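GphF Dehydratase 1 (Archangium violaceum, PDB 6MBF) probably dehydrates beta-hydroxyacyl intermediates of gephyronic acid polyketide biosynthesis and appears also to act as an enoyl isomerase that shifts the olefin. Local coordinates at residues G163-N168 / Q186-Q191; P92-L97 / E112-E117; P250-S253 / N257-H260; D72-E77 / R235-R240; V52-M57 / R122-R127. All coordinates share one frame; numbering follows the deposited sequence. Where two conformers were deposited one is given.

Contact 1 of 5, residues G163-N168 / Q186-Q191; sequences GPRLRN and QGEEAQ
Arg-165 reaches from the loop before strand 169-175 to the short, weakly bonded helix 187-190, where Glu-188 and Glu-189 receive it. Its chain is extended from CG to NE (chi2 174°, chi3 180°) and runs past the Glu-189 carboxylate. CB lies 3.9 Å from Glu-189 OE2, CG is about as far from Glu-189 OE1, and CD closes to 3.4 Å from that same OE1. NE is hydrogen-bonded elsewhere in the structure. NH1 does most of the polar work: it donates to Glu-189 OE1 at 2.9 Å on the syn lone pair, and to Glu-188 OE2 at 3.0 Å from above that carboxylate's plane. Both acceptors lie near the guanidinium plane, at its edge, while the two carboxylates are turned steeply out of it. NH2 adds a weak bond to Glu-188 OE2. Glu-189 can stand beside the arginine chain because its own chain bends at chi2 (72°), whereas Glu-188 arrives extended. Nearer the backbone, a water bridges the segments, donating to Asn-168 OD1 at 2.6 Å and accepting from Gln-186 N at 2.9 Å; Asn-168 ND2 meanwhile holds Arg-165 O. Two carboxylates sharing one guanidinium nitrogen form a salt-bridge network in which the arginine probably offsets the repulsion between adjacent glutamates, tying the loop to the helix by charge rather than by apolar packing.

Contact 2 of 5, residues P92-L97 / E112-E117; sequences PARLRL and ERSDDE
Arg-94 and Arg-96 on strand 93-100, one of the antiparallel strands of the hot-dog fold, meet the loop joining strands 103-109 and 121-131, where Arg-113 to Asp-116 make a type I beta turn. The two arginines point from the same side of the strand but have unlike shapes. Chi1 of -59° puts Arg-94 CG 3.7 Å from Ser-114 CB; folds at chi2 and chi3 (-58° and -49°) then bring Arg-94 NH1 back to within 3.5 Å of Ser-114 OG, a van der Waals approach. That hydroxyl is hydrogen-bonded to Pro-111 O. Arg-96 stays extended through chi2 and bends only at chi3, sending its guanidinium out to Glu-117. Glu-117 turns back at chi2, and its carboxylate ends almost coplanar with the guanidinium. The salt bridge is end-on, both terminal nitrogens converging on a single oxygen. Trp-120 makes a cation-pi contact with Arg-96, so the guanidinium is held by an aromatic ring as well as by the carboxylate. Glu-117 OE2 takes Arg-96 NH1 at 3.0 Å and Arg-96 NH2 at 3.1 Å, both on its syn lone pair, while Glu-117 OE1 receives a weak bond from Arg-96 NH1 at 3.2 Å.

Contact 3 of 5, residues P250-S253 / N257-H260; sequences PPRS and NQTH
Asn-257 and Ser-253 join the two sides of the connection between antiparallel strands 241-248 and 259-267 of the hot-dog fold. Two hydrogen bonds link the Asn-257 amide to the backbone of Ser-253. Ser-253 N donates to Asn-257 OD1 at 2.8 Å, on a lone pair in the carbonyl plane, and Asn-257 ND2 returns a bond to Ser-253 O at 2.8 Å. With an alanine here, Ser-253 N and O would probably lose both partners and the connection would be held less firmly. Water adds a further link, accepting from Arg-252 N and donating to Thr-259 O. His-260 is anchored through a hydrogen bond of NE2 with Glu-218, which also accepts from Asn-257 N. Van der Waals contact comes from Arg-252, whose CG sits between the backbone N and the carbonyl carbon (chi1 58°); from there the chain slides past the Asn-257 amide, with CG 3.1 Å from Asn-257 OD1, and its end runs alongside Gln-258. The approach of Arg-252 NH2 to Gln-258 N brings two donors together and is no hydrogen bond. Pro-251 CB also makes van der Waals contact, 3.7 Å from both His-260 CE1 and Asn-257 ND2.

Contact 4 of 5, residues D72-E77 / R235-R240; sequences DTLIVE and RARGVR
The start of strand 73-81 in the antiparallel hot-dog framework meets the loop that leaves its neighbour, strand 224-234, with Leu-74 and Arg-237 as the main pair. The Arg-237 guanidinium presents one face to Leu-74: CD1 of the leucine stands 3.7 Å from Arg-237 NE, toward the rim of the group, and 3.9 Å from Arg-237 CZ. Leu-74 CD2 touches more loosely, 4.1 Å from Arg-237 NH1. The two side chains cross at about a right angle; Arg-237 bends at chi2 (-88°) and is extended at chi3. At the edge of the guanidinium, in its plane, a water accepts from Arg-237 NE at 3.1 Å and donates to Asp-72 O at 2.9 Å, giving the arginine a polar link to the backbone just before the strand. The outer nitrogens look elsewhere: Arg-237 NH2 forms a salt bridge with Glu-197, and NH1 a weak bond to Ala-70 O. Replacing Arg-237 by a methionine would probably leave Glu-197 without this charged mate and the water without its NE donor. Beside this pair, the methyl CG2 of Thr-73 rests 4.2 Å from the aliphatic CG of Arg-235, while the threonine hydroxyl is bonded to Glu-233. The flat cation over a buried leucine, its edge turned to water and its end to an acid, lies at the seam where strands 73-81 and 224-234 of the two hot-dog halves run side by side, consistent with the double hot-dog fold of polyketide synthase dehydratases.

Contact 5 of 5, residues V52-M57 / R122-R127; sequences VTYLEM and RHATGR
Chi1 of -50° places Tyr-54 CG anti to its carbonyl carbon and sends the ring from helix 52-65 toward strand 121-131, where His-123, with chi1 of -62°, carries its imidazole beyond the phenol. The root and the end of the tyrosine meet different residues. At the root, the methyl of Ala-124 lies 3.6 Å from both Tyr-54 CB and Tyr-54 CG, and 3.8 Å from Tyr-54 CD2. At the hydroxyl end, Tyr-54 OH comes within 3.6 Å of His-123 CB, with Tyr-54 CZ at 3.8 Å from the same carbon. These are van der Waals contacts, and the tyrosine touches mainly the CB of the histidine, the two side chains crossing obliquely. Both imidazole nitrogens are engaged elsewhere, NE2 with Ser-108 OG and ND1 with Ser-83 O, which fixes the rotation of the ring. That His-123 and Ala-124 can both turn their side chains toward the helix follows from a classic beta bulge, in which the two residues together face Ile-106 of the adjoining strand. All three touching residues are buried. In the hot-dog fold the central helix is wrapped by sheet, and here the tyrosine packs helix 52-65 against strand 121-131, while further along the helix Met-57 packs on Ile-106 of strand 103-109 and on Leu-95 and Leu-97 of strand 93-100.

Overall arrangement
Contacts 2, 4 and 5 belong to the part of the fold built round helix 52-65. Contact 5 sets that helix on strand 121-131, whose neighbour, strand 73-81, carries contact 4; their centres are about 15 Å apart, Glu-77 O probably accepts a hydrogen bond from Arg-127 N, and the two contacts cross along the chain. Contact 2, nested within the loop that contact 5 closes, touches it through Leu-95, Leu-97 and Met-57. Contact 4 probably joins the two dehydratase halves and encloses contact 1 along the chain, meeting it where Arg-240 packs on Ala-190. Contact 3 comes last, its centre about 37 Å from that of contact 2. Together they sample both halves of a probable double hot-dog.

Contact 1 of 5, residues G163-N168 / Q186-Q191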
# COMPACT_ATOMS: atom_id res chain seq x y z
N GLY A 163 -1.04 -0.24 14.92
CA GLY A 163 -0.69 0.70 15.95
C GLY A 163 -1.16 2.12 15.66
O GLY A 163 -1.82 2.39 14.65
N PRO A 164 -0.82 3.05 16.56
CA PRO A 164 -1.41 4.40 16.50
C PRO A 164 -0.98 5.24 15.31
O PRO A 164 -1.62 6.27 15.06
CB PRO A 164 -0.96 5.05 17.81
CG PRO A 164 0.22 4.25 18.25
CD PRO A 164 0.01 2.86 17.76
N ARG A 165 0.09 4.88 14.60
CA ARG A 165 0.44 5.61 13.39
C ARG A 165 -0.45 5.25 12.21
O ARG A 165 -0.40 5.95 11.19
CB ARG A 165 1.89 5.35 13.00
CG ARG A 165 2.91 5.72 14.07
CD ARG A 165 4.29 5.29 13.63
NE ARG A 165 5.30 5.63 14.63
CZ ARG A 165 6.02 6.74 14.60
NH1 ARG A 165 5.85 7.62 13.62
NH2 ARG A 165 6.92 6.97 15.54
N LEU A 166 -1.25 4.19 12.33
CA LEU A 166 -2.02 3.66 11.22
C LEU A 166 -3.52 3.67 11.53
O LEU A 166 -4.22 2.68 11.30
CB LEU A 166 -1.52 2.25 10.88
CG LEU A 166 -0.04 2.21 10.48
CD1 LEU A 166 0.48 0.80 10.37
CD2 LEU A 166 0.17 2.97 9.16
N ARG A 167 -4.00 4.80 12.05
CA ARG A 167 -5.43 5.01 12.33
C ARG A 167 -5.82 6.37 11.75
O ARG A 167 -6.17 7.30 12.48
CB ARG A 167 -5.71 4.93 13.84
CG ARG A 167 -5.31 3.58 14.43
CD ARG A 167 -5.39 3.57 15.95
NE ARG A 167 -4.86 2.31 16.46
CZ ARG A 167 -4.26 2.15 17.63
NH1 ARG A 167 -4.13 3.17 18.48
NH2 ARG A 167 -3.79 0.95 17.97
N ASN A 168 -5.76 6.48 10.42
CA ASN A 168 -5.78 7.77 9.75
C ASN A 168 -7.09 8.06 9.03
O ASN A 168 -7.18 9.07 8.31
CB ASN A 168 -4.60 7.86 8.79
CG ASN A 168 -3.27 7.79 9.52
OD1 ASN A 168 -2.94 8.68 10.30
ND2 ASN A 168 -2.51 6.71 9.30
N GLN A 186 -1.26 12.68 10.09
CA GLN A 186 -0.94 13.56 11.20
C GLN A 186 0.43 13.19 11.73
O GLN A 186 1.10 12.27 11.22
CB GLN A 186 -2.00 13.50 12.31
CG GLN A 186 -3.39 14.03 11.94
CD GLN A 186 -3.38 15.52 11.59
OE1 GLN A 186 -2.53 16.27 12.05
NE2 GLN A 186 -4.34 15.94 10.77
N GLY A 187 0.86 13.91 12.76
CA GLY A 187 2.12 13.61 13.42
C GLY A 187 3.30 13.57 12.47
O GLY A 187 3.39 14.36 11.52
N GLU A 188 4.20 12.62 12.72
CA GLU A 188 5.40 12.49 11.90
C GLU A 188 5.05 12.13 10.46
O GLU A 188 5.73 12.56 9.52
CB GLU A 188 6.33 11.42 12.48
CG GLU A 188 6.72 11.64 13.94
CD GLU A 188 7.75 10.62 14.42
OE1 GLU A 188 8.24 10.77 15.56
OE2 GLU A 188 8.06 9.67 13.67
N GLU A 189 3.99 11.34 10.28
CA GLU A 189 3.67 10.88 8.93
C GLU A 189 3.23 12.03 8.04
O GLU A 189 3.55 12.06 6.84
CB GLU A 189 2.62 9.77 9.00
CG GLU A 189 3.21 8.37 9.29
CD GLU A 189 3.71 8.18 10.73
OE1 GLU A 189 4.64 7.37 10.95
OE2 GLU A 189 3.17 8.83 11.64
N ALA A 190 2.52 13.02 8.61
CA ALA A 190 2.17 14.20 7.84
C ALA A 190 3.38 15.07 7.53
O ALA A 190 3.32 15.88 6.61
CB ALA A 190 1.12 15.03 8.58
N GLN A 191 4.46 14.93 8.29
CA GLN A 191 5.66 15.72 8.05
C GLN A 191 6.54 15.15 6.95
O GLN A 191 7.52 15.79 6.55
CB GLN A 191 6.47 15.84 9.34
CG GLN A 191 5.71 16.50 10.48
CD GLN A 191 4.99 17.75 10.04
OE1 GLN A 191 3.76 17.84 10.11
NE2 GLN A 191 5.75 18.73 9.56
O HOH W 1 -0.58 9.82 10.05

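Contact 2 of 5, residues P92-L97 / E112-E117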
# COMPACT_ATOMS: atom_id res chain seq x y z
N PRO A 92 17.58 -5.27 11.32
CA PRO A 92 17.52 -4.74 9.95
C PRO A 92 17.33 -5.84 8.91
O PRO A 92 17.74 -6.99 9.08
CB PRO A 92 18.87 -4.04 9.77
CG PRO A 92 19.78 -4.77 10.73
CD PRO A 92 18.91 -5.09 11.92
N ALA A 93 16.69 -5.45 7.81
CA ALA A 93 16.52 -6.29 6.63
C ALA A 93 16.95 -5.51 5.41
O ALA A 93 16.61 -4.33 5.26
CB ALA A 93 15.07 -6.75 6.47
N ARG A 94 17.70 -6.16 4.53
CA ARG A 94 18.02 -5.59 3.22
C ARG A 94 16.81 -5.66 2.31
O ARG A 94 16.14 -6.70 2.25
CB ARG A 94 19.19 -6.35 2.58
CG ARG A 94 20.47 -6.36 3.39
CD ARG A 94 20.96 -4.95 3.68
NE ARG A 94 21.00 -4.13 2.48
CZ ARG A 94 22.02 -4.07 1.64
NH1 ARG A 94 23.11 -4.80 1.86
NH2 ARG A 94 21.96 -3.29 0.57
N LEU A 95 16.52 -4.57 1.61
CA LEU A 95 15.45 -4.50 0.63
C LEU A 95 16.05 -4.22 -0.74
O LEU A 95 17.02 -3.46 -0.86
CB LEU A 95 14.44 -3.40 0.95
CG LEU A 95 13.31 -3.64 1.93
CD1 LEU A 95 12.30 -2.51 1.77
CD2 LEU A 95 12.65 -4.98 1.69
N ARG A 96 15.46 -4.81 -1.78
CA ARG A 96 15.98 -4.66 -3.13
C ARG A 96 14.82 -4.60 -4.10
O ARG A 96 13.92 -5.44 -4.05
CB ARG A 96 16.90 -5.83 -3.49
CG ARG A 96 17.47 -5.80 -4.91
CD ARG A 96 18.28 -7.06 -5.20
NE ARG A 96 17.42 -8.22 -5.43
CZ ARG A 96 17.85 -9.48 -5.47
NH1 ARG A 96 19.13 -9.76 -5.30
NH2 ARG A 96 16.98 -10.46 -5.68
N LEU A 97 14.83 -3.60 -4.98
CA LEU A 97 13.94 -3.57 -6.13
C LEU A 97 14.81 -3.64 -7.37
O LEU A 97 15.69 -2.80 -7.57
CB LEU A 97 13.06 -2.31 -6.15
CG LEU A 97 12.01 -2.24 -7.27
CD1 LEU A 97 10.80 -1.39 -6.82
CD2 LEU A 97 12.56 -1.70 -8.60
N GLU A 112 23.43 -10.14 6.70
CA GLU A 112 24.62 -10.98 6.75
C GLU A 112 24.72 -11.92 5.56
O GLU A 112 25.81 -12.43 5.27
CB GLU A 112 24.64 -11.79 8.05
CG GLU A 112 24.78 -10.96 9.32
CD GLU A 112 23.48 -10.32 9.77
OE1 GLU A 112 23.49 -9.64 10.83
OE2 GLU A 112 22.45 -10.48 9.09
N ARG A 113 23.61 -12.17 4.87
CA ARG A 113 23.58 -13.12 3.76
C ARG A 113 23.22 -12.45 2.44
O ARG A 113 22.89 -13.15 1.47
CB ARG A 113 22.59 -14.24 4.04
CG ARG A 113 22.68 -14.86 5.41
CD ARG A 113 21.81 -16.09 5.44
NE ARG A 113 22.07 -16.92 4.27
CZ ARG A 113 21.19 -17.75 3.72
NH1 ARG A 113 19.97 -17.87 4.24
NH2 ARG A 113 21.52 -18.46 2.65
N SER A 114 23.29 -11.12 2.36
CA SER A 114 22.73 -10.40 1.22
C SER A 114 23.59 -10.48 -0.03
O SER A 114 23.19 -9.94 -1.07
CB SER A 114 22.50 -8.93 1.60
OG SER A 114 23.72 -8.27 1.85
N ASP A 115 24.76 -11.12 0.02
CA ASP A 115 25.55 -11.33 -1.19
C ASP A 115 25.35 -12.72 -1.78
O ASP A 115 25.87 -13.00 -2.87
CB ASP A 115 27.03 -11.08 -0.91
CG ASP A 115 27.32 -9.64 -0.52
OD1 ASP A 115 28.24 -9.40 0.29
OD2 ASP A 115 26.62 -8.73 -1.03
N ASP A 116 24.61 -13.59 -1.11
CA ASP A 116 24.21 -14.88 -1.65
C ASP A 116 22.85 -14.72 -2.33
O ASP A 116 21.83 -14.50 -1.67
CB ASP A 116 24.16 -15.94 -0.55
CG ASP A 116 23.56 -17.25 -1.02
OD1 ASP A 116 22.98 -17.98 -0.18
OD2 ASP A 116 23.64 -17.55 -2.23
N GLU A 117 22.84 -14.85 -3.66
CA GLU A 117 21.62 -14.58 -4.42
C GLU A 117 20.47 -15.48 -3.99
O GLU A 117 19.30 -15.08 -4.10
CB GLU A 117 21.90 -14.74 -5.92
CG GLU A 117 20.76 -14.27 -6.80
CD GLU A 117 20.33 -12.85 -6.47
OE1 GLU A 117 21.21 -11.96 -6.43
OE2 GLU A 117 19.12 -12.63 -6.24

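Contact 3 of 5, residues P250-S253 / N257-H260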
# COMPACT_ATOMS: atom_id res chain seq x y z
N PRO A 250 -19.13 -7.80 -5.78
CA PRO A 250 -20.09 -8.71 -5.14
C PRO A 250 -19.38 -9.90 -4.52
O PRO A 250 -18.58 -10.57 -5.19
CB PRO A 250 -21.01 -9.14 -6.29
CG PRO A 250 -20.33 -8.72 -7.54
CD PRO A 250 -19.47 -7.54 -7.19
N PRO A 251 -19.62 -10.16 -3.24
CA PRO A 251 -18.95 -11.28 -2.58
C PRO A 251 -19.60 -12.61 -2.95
O PRO A 251 -20.76 -12.66 -3.37
CB PRO A 251 -19.13 -10.99 -1.09
CG PRO A 251 -19.93 -9.71 -1.00
CD PRO A 251 -20.54 -9.46 -2.34
N ARG A 252 -18.84 -13.68 -2.78
CA ARG A 252 -19.39 -14.99 -3.10
C ARG A 252 -20.34 -15.48 -2.01
O ARG A 252 -21.25 -16.26 -2.30
CB ARG A 252 -18.26 -16.00 -3.36
CG ARG A 252 -17.29 -16.18 -2.20
CD ARG A 252 -17.70 -17.30 -1.26
NE ARG A 252 -16.85 -17.39 -0.07
CZ ARG A 252 -15.83 -18.22 0.06
NH1 ARG A 252 -15.52 -19.05 -0.92
NH2 ARG A 252 -15.11 -18.23 1.18
N SER A 253 -20.15 -15.03 -0.77
CA SER A 253 -20.95 -15.47 0.36
C SER A 253 -21.44 -14.27 1.15
O SER A 253 -20.72 -13.27 1.29
CB SER A 253 -20.15 -16.41 1.27
OG SER A 253 -20.90 -16.77 2.43
N ASN A 257 -16.28 -14.91 3.76
CA ASN A 257 -15.56 -15.00 2.50
C ASN A 257 -14.06 -15.17 2.74
O ASN A 257 -13.50 -14.63 3.69
CB ASN A 257 -15.79 -13.75 1.64
CG ASN A 257 -17.23 -13.62 1.20
OD1 ASN A 257 -17.64 -14.23 0.22
ND2 ASN A 257 -18.00 -12.82 1.93
N GLN A 258 -13.42 -15.93 1.85
CA GLN A 258 -11.96 -16.01 1.87
C GLN A 258 -11.32 -14.87 1.09
O GLN A 258 -10.16 -14.54 1.36
CB GLN A 258 -11.48 -17.34 1.29
CG GLN A 258 -11.78 -18.54 2.18
CD GLN A 258 -11.22 -18.38 3.58
OE1 GLN A 258 -10.03 -18.09 3.76
NE2 GLN A 258 -12.07 -18.56 4.58
N THR A 259 -12.04 -14.27 0.14
CA THR A 259 -11.49 -13.22 -0.69
C THR A 259 -12.51 -12.11 -0.90
O THR A 259 -13.72 -12.33 -0.83
CB THR A 259 -11.03 -13.73 -2.07
OG1 THR A 259 -12.16 -14.29 -2.76
CG2 THR A 259 -9.94 -14.78 -1.94
N HIS A 260 -11.98 -10.91 -1.17
CA HIS A 260 -12.76 -9.78 -1.63
C HIS A 260 -11.95 -9.05 -2.69
O HIS A 260 -10.72 -9.20 -2.77
CB HIS A 260 -13.12 -8.80 -0.51
CG HIS A 260 -14.26 -9.24 0.34
ND1 HIS A 260 -15.57 -9.11 -0.05
CD2 HIS A 260 -14.28 -9.79 1.58
CE1 HIS A 260 -16.36 -9.57 0.91
NE2 HIS A 260 -15.60 -9.99 1.91
O HOH W 2 -15.89 -13.04 -2.38

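Contact 4 of 5, residues D72-E77 / R235-R240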
# COMPACT_ATOMS: atom_id res chain seq x y z
N ASP A 72 3.76 13.73 -15.21
CA ASP A 72 3.13 12.54 -15.77
C ASP A 72 2.64 11.62 -14.65
O ASP A 72 3.18 11.62 -13.54
CB ASP A 72 4.09 11.79 -16.68
CG ASP A 72 4.42 12.57 -17.94
OD1 ASP A 72 5.29 12.10 -18.71
OD2 ASP A 72 3.83 13.65 -18.15
N THR A 73 1.62 10.83 -14.96
CA THR A 73 1.11 9.87 -14.00
C THR A 73 2.09 8.71 -13.84
O THR A 73 2.76 8.30 -14.80
CB THR A 73 -0.25 9.34 -14.43
OG1 THR A 73 -0.07 8.37 -15.47
CG2 THR A 73 -1.15 10.46 -14.94
N LEU A 74 2.17 8.18 -12.63
CA LEU A 74 2.95 6.98 -12.35
C LEU A 74 2.01 5.78 -12.27
O LEU A 74 0.94 5.87 -11.66
CB LEU A 74 3.71 7.12 -11.03
CG LEU A 74 4.61 8.34 -10.83
CD1 LEU A 74 5.14 8.40 -9.41
CD2 LEU A 74 5.75 8.30 -11.81
N ILE A 75 2.40 4.67 -12.88
CA ILE A 75 1.52 3.51 -13.02
C ILE A 75 2.22 2.26 -12.53
O ILE A 75 3.39 2.02 -12.84
CB ILE A 75 1.08 3.33 -14.49
CG1 ILE A 75 0.32 4.58 -14.97
CG2 ILE A 75 0.22 2.10 -14.63
CD1 ILE A 75 0.40 4.79 -16.48
N VAL A 76 1.50 1.45 -11.75
CA VAL A 76 1.95 0.10 -11.42
C VAL A 76 0.82 -0.85 -11.80
O VAL A 76 -0.34 -0.59 -11.47
CB VAL A 76 2.32 -0.07 -9.93
CG1 VAL A 76 3.07 -1.37 -9.73
CG2 VAL A 76 3.16 1.11 -9.43
N GLU A 77 1.14 -1.93 -12.52
CA GLU A 77 0.12 -2.89 -12.94
C GLU A 77 0.56 -4.31 -12.60
O GLU A 77 1.74 -4.59 -12.37
CB GLU A 77 -0.16 -2.77 -14.45
CG GLU A 77 -0.86 -1.48 -14.85
CD GLU A 77 -1.13 -1.41 -16.34
OE1 GLU A 77 -2.03 -0.65 -16.75
OE2 GLU A 77 -0.43 -2.10 -17.11
N ARG A 235 -1.52 10.53 -9.78
CA ARG A 235 -1.51 11.76 -10.55
C ARG A 235 -0.93 12.95 -9.81
O ARG A 235 -0.69 13.99 -10.45
CB ARG A 235 -2.92 12.13 -11.02
CG ARG A 235 -3.69 11.01 -11.64
CD ARG A 235 -4.92 11.55 -12.35
NE ARG A 235 -5.53 10.54 -13.21
CZ ARG A 235 -6.26 10.82 -14.28
NH1 ARG A 235 -6.46 12.08 -14.63
NH2 ARG A 235 -6.78 9.84 -15.02
N ALA A 236 -0.78 12.87 -8.50
CA ALA A 236 -0.16 13.94 -7.72
C ALA A 236 0.70 13.32 -6.64
O ALA A 236 0.30 12.32 -6.02
CB ALA A 236 -1.22 14.86 -7.09
N ARG A 237 1.89 13.88 -6.43
CA ARG A 237 2.83 13.37 -5.44
C ARG A 237 2.68 14.11 -4.12
O ARG A 237 2.20 15.24 -4.06
CB ARG A 237 4.27 13.51 -5.94
CG ARG A 237 4.43 13.47 -7.45
CD ARG A 237 4.61 12.07 -7.99
NE ARG A 237 5.19 12.10 -9.34
CZ ARG A 237 6.50 12.07 -9.58
NH1 ARG A 237 6.95 12.10 -10.83
NH2 ARG A 237 7.36 12.00 -8.58
N GLY A 238 3.09 13.44 -3.04
CA GLY A 238 3.19 14.08 -1.74
C GLY A 238 1.87 14.49 -1.11
O GLY A 238 1.84 15.44 -0.31
N VAL A 239 0.79 13.80 -1.42
CA VAL A 239 -0.53 14.14 -0.89
C VAL A 239 -0.63 13.67 0.56
O VAL A 239 -0.16 12.58 0.91
CB VAL A 239 -1.63 13.52 -1.77
CG1 VAL A 239 -2.99 13.70 -1.14
CG2 VAL A 239 -1.59 14.13 -3.17
N ARG A 240 -1.24 14.50 1.43
CA ARG A 240 -1.37 14.19 2.85
C ARG A 240 -2.80 13.93 3.28
O ARG A 240 -3.02 13.52 4.42
CB ARG A 240 -0.81 15.34 3.71
CG ARG A 240 0.54 15.89 3.26
CD ARG A 240 1.13 16.84 4.31
NE ARG A 240 0.29 18.01 4.54
CZ ARG A 240 0.50 18.88 5.52
NH1 ARG A 240 1.50 18.69 6.37
NH2 ARG A 240 -0.31 19.93 5.67
O HOH W 3 2.41 12.02 -10.77

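Contact 5 of 5, residues V52-M57 / R122-R127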
# COMPACT_ATOMS: atom_id res chain seq x y z
N VAL A 52 1.22 -2.15 0.98
CA VAL A 52 1.32 -0.84 0.36
C VAL A 52 2.77 -0.38 0.25
O VAL A 52 3.09 0.45 -0.61
CB VAL A 52 0.47 0.22 1.10
CG1 VAL A 52 -1.02 0.01 0.83
CG2 VAL A 52 0.77 0.22 2.61
N THR A 53 3.65 -0.90 1.11
CA THR A 53 5.08 -0.65 1.00
C THR A 53 5.59 -0.96 -0.40
O THR A 53 6.35 -0.18 -0.99
CB THR A 53 5.83 -1.49 2.04
OG1 THR A 53 5.31 -1.21 3.35
CG2 THR A 53 7.33 -1.21 2.00
N TYR A 54 5.15 -2.09 -0.96
CA TYR A 54 5.61 -2.51 -2.28
C TYR A 54 5.04 -1.61 -3.37
O TYR A 54 5.73 -1.31 -4.35
CB TYR A 54 5.22 -3.97 -2.53
CG TYR A 54 5.60 -4.87 -1.38
CD1 TYR A 54 6.88 -4.84 -0.85
CD2 TYR A 54 4.67 -5.74 -0.81
CE1 TYR A 54 7.24 -5.66 0.21
CE2 TYR A 54 5.02 -6.56 0.26
CZ TYR A 54 6.31 -6.51 0.76
OH TYR A 54 6.66 -7.33 1.82
N LEU A 55 3.79 -1.18 -3.22
CA LEU A 55 3.22 -0.27 -4.21
C LEU A 55 3.98 1.05 -4.23
O LEU A 55 4.27 1.60 -5.31
CB LEU A 55 1.74 -0.03 -3.91
CG LEU A 55 0.83 -1.26 -3.98
CD1 LEU A 55 -0.61 -0.89 -3.68
CD2 LEU A 55 0.94 -1.89 -5.37
N GLU A 56 4.34 1.58 -3.05
CA GLU A 56 5.11 2.82 -3.00
C GLU A 56 6.49 2.64 -3.63
O GLU A 56 6.95 3.49 -4.40
CB GLU A 56 5.25 3.32 -1.55
CG GLU A 56 6.34 4.39 -1.37
CD GLU A 56 6.09 5.69 -2.14
OE1 GLU A 56 4.98 5.91 -2.69
OE2 GLU A 56 7.02 6.52 -2.19
N MET A 57 7.17 1.54 -3.30
CA MET A 57 8.48 1.29 -3.90
C MET A 57 8.39 1.25 -5.42
O MET A 57 9.25 1.81 -6.12
CB MET A 57 9.05 -0.01 -3.36
CG MET A 57 9.44 0.09 -1.88
SD MET A 57 9.91 -1.50 -1.17
CE MET A 57 11.48 -1.79 -1.99
N ARG A 122 11.48 -13.39 -2.46
CA ARG A 122 10.65 -12.56 -3.33
C ARG A 122 9.36 -12.19 -2.61
O ARG A 122 8.60 -13.07 -2.18
CB ARG A 122 10.33 -13.29 -4.63
CG ARG A 122 9.31 -12.56 -5.49
CD ARG A 122 8.94 -13.36 -6.76
NE ARG A 122 10.00 -13.32 -7.76
CZ ARG A 122 10.64 -14.39 -8.23
NH1 ARG A 122 10.32 -15.60 -7.79
NH2 ARG A 122 11.59 -14.25 -9.14
N HIS A 123 9.08 -10.89 -2.50
CA HIS A 123 7.88 -10.41 -1.84
C HIS A 123 6.83 -9.86 -2.78
O HIS A 123 5.64 -10.09 -2.56
CB HIS A 123 8.23 -9.34 -0.79
CG HIS A 123 9.12 -9.86 0.28
ND1 HIS A 123 8.72 -10.84 1.17
CD2 HIS A 123 10.40 -9.57 0.59
CE1 HIS A 123 9.72 -11.13 1.98
NE2 HIS A 123 10.75 -10.37 1.65
N ALA A 124 7.22 -9.14 -3.83
CA ALA A 124 6.22 -8.53 -4.70
C ALA A 124 6.82 -8.29 -6.08
O ALA A 124 8.01 -8.00 -6.21
CB ALA A 124 5.68 -7.21 -4.14
N THR A 125 5.97 -8.40 -7.10
CA THR A 125 6.36 -8.21 -8.49
C THR A 125 5.24 -7.51 -9.25
O THR A 125 4.07 -7.55 -8.86
CB THR A 125 6.67 -9.53 -9.19
OG1 THR A 125 5.49 -10.34 -9.21
CG2 THR A 125 7.78 -10.30 -8.45
N GLY A 126 5.61 -6.89 -10.37
CA GLY A 126 4.62 -6.25 -11.23
C GLY A 126 5.31 -5.50 -12.35
O GLY A 126 6.47 -5.76 -12.67
N ARG A 127 4.58 -4.56 -12.94
CA ARG A 127 5.09 -3.76 -14.05
C ARG A 127 4.90 -2.28 -13.73
O ARG A 127 3.99 -1.91 -12.98
CB ARG A 127 4.38 -4.11 -15.35
CG ARG A 127 4.38 -5.59 -15.65
CD ARG A 127 3.41 -5.92 -16.78
NE ARG A 127 3.06 -7.33 -16.78
CZ ARG A 127 3.80 -8.28 -17.35
NH1 ARG A 127 4.93 -7.96 -17.96
NH2 ARG A 127 3.41 -9.54 -17.31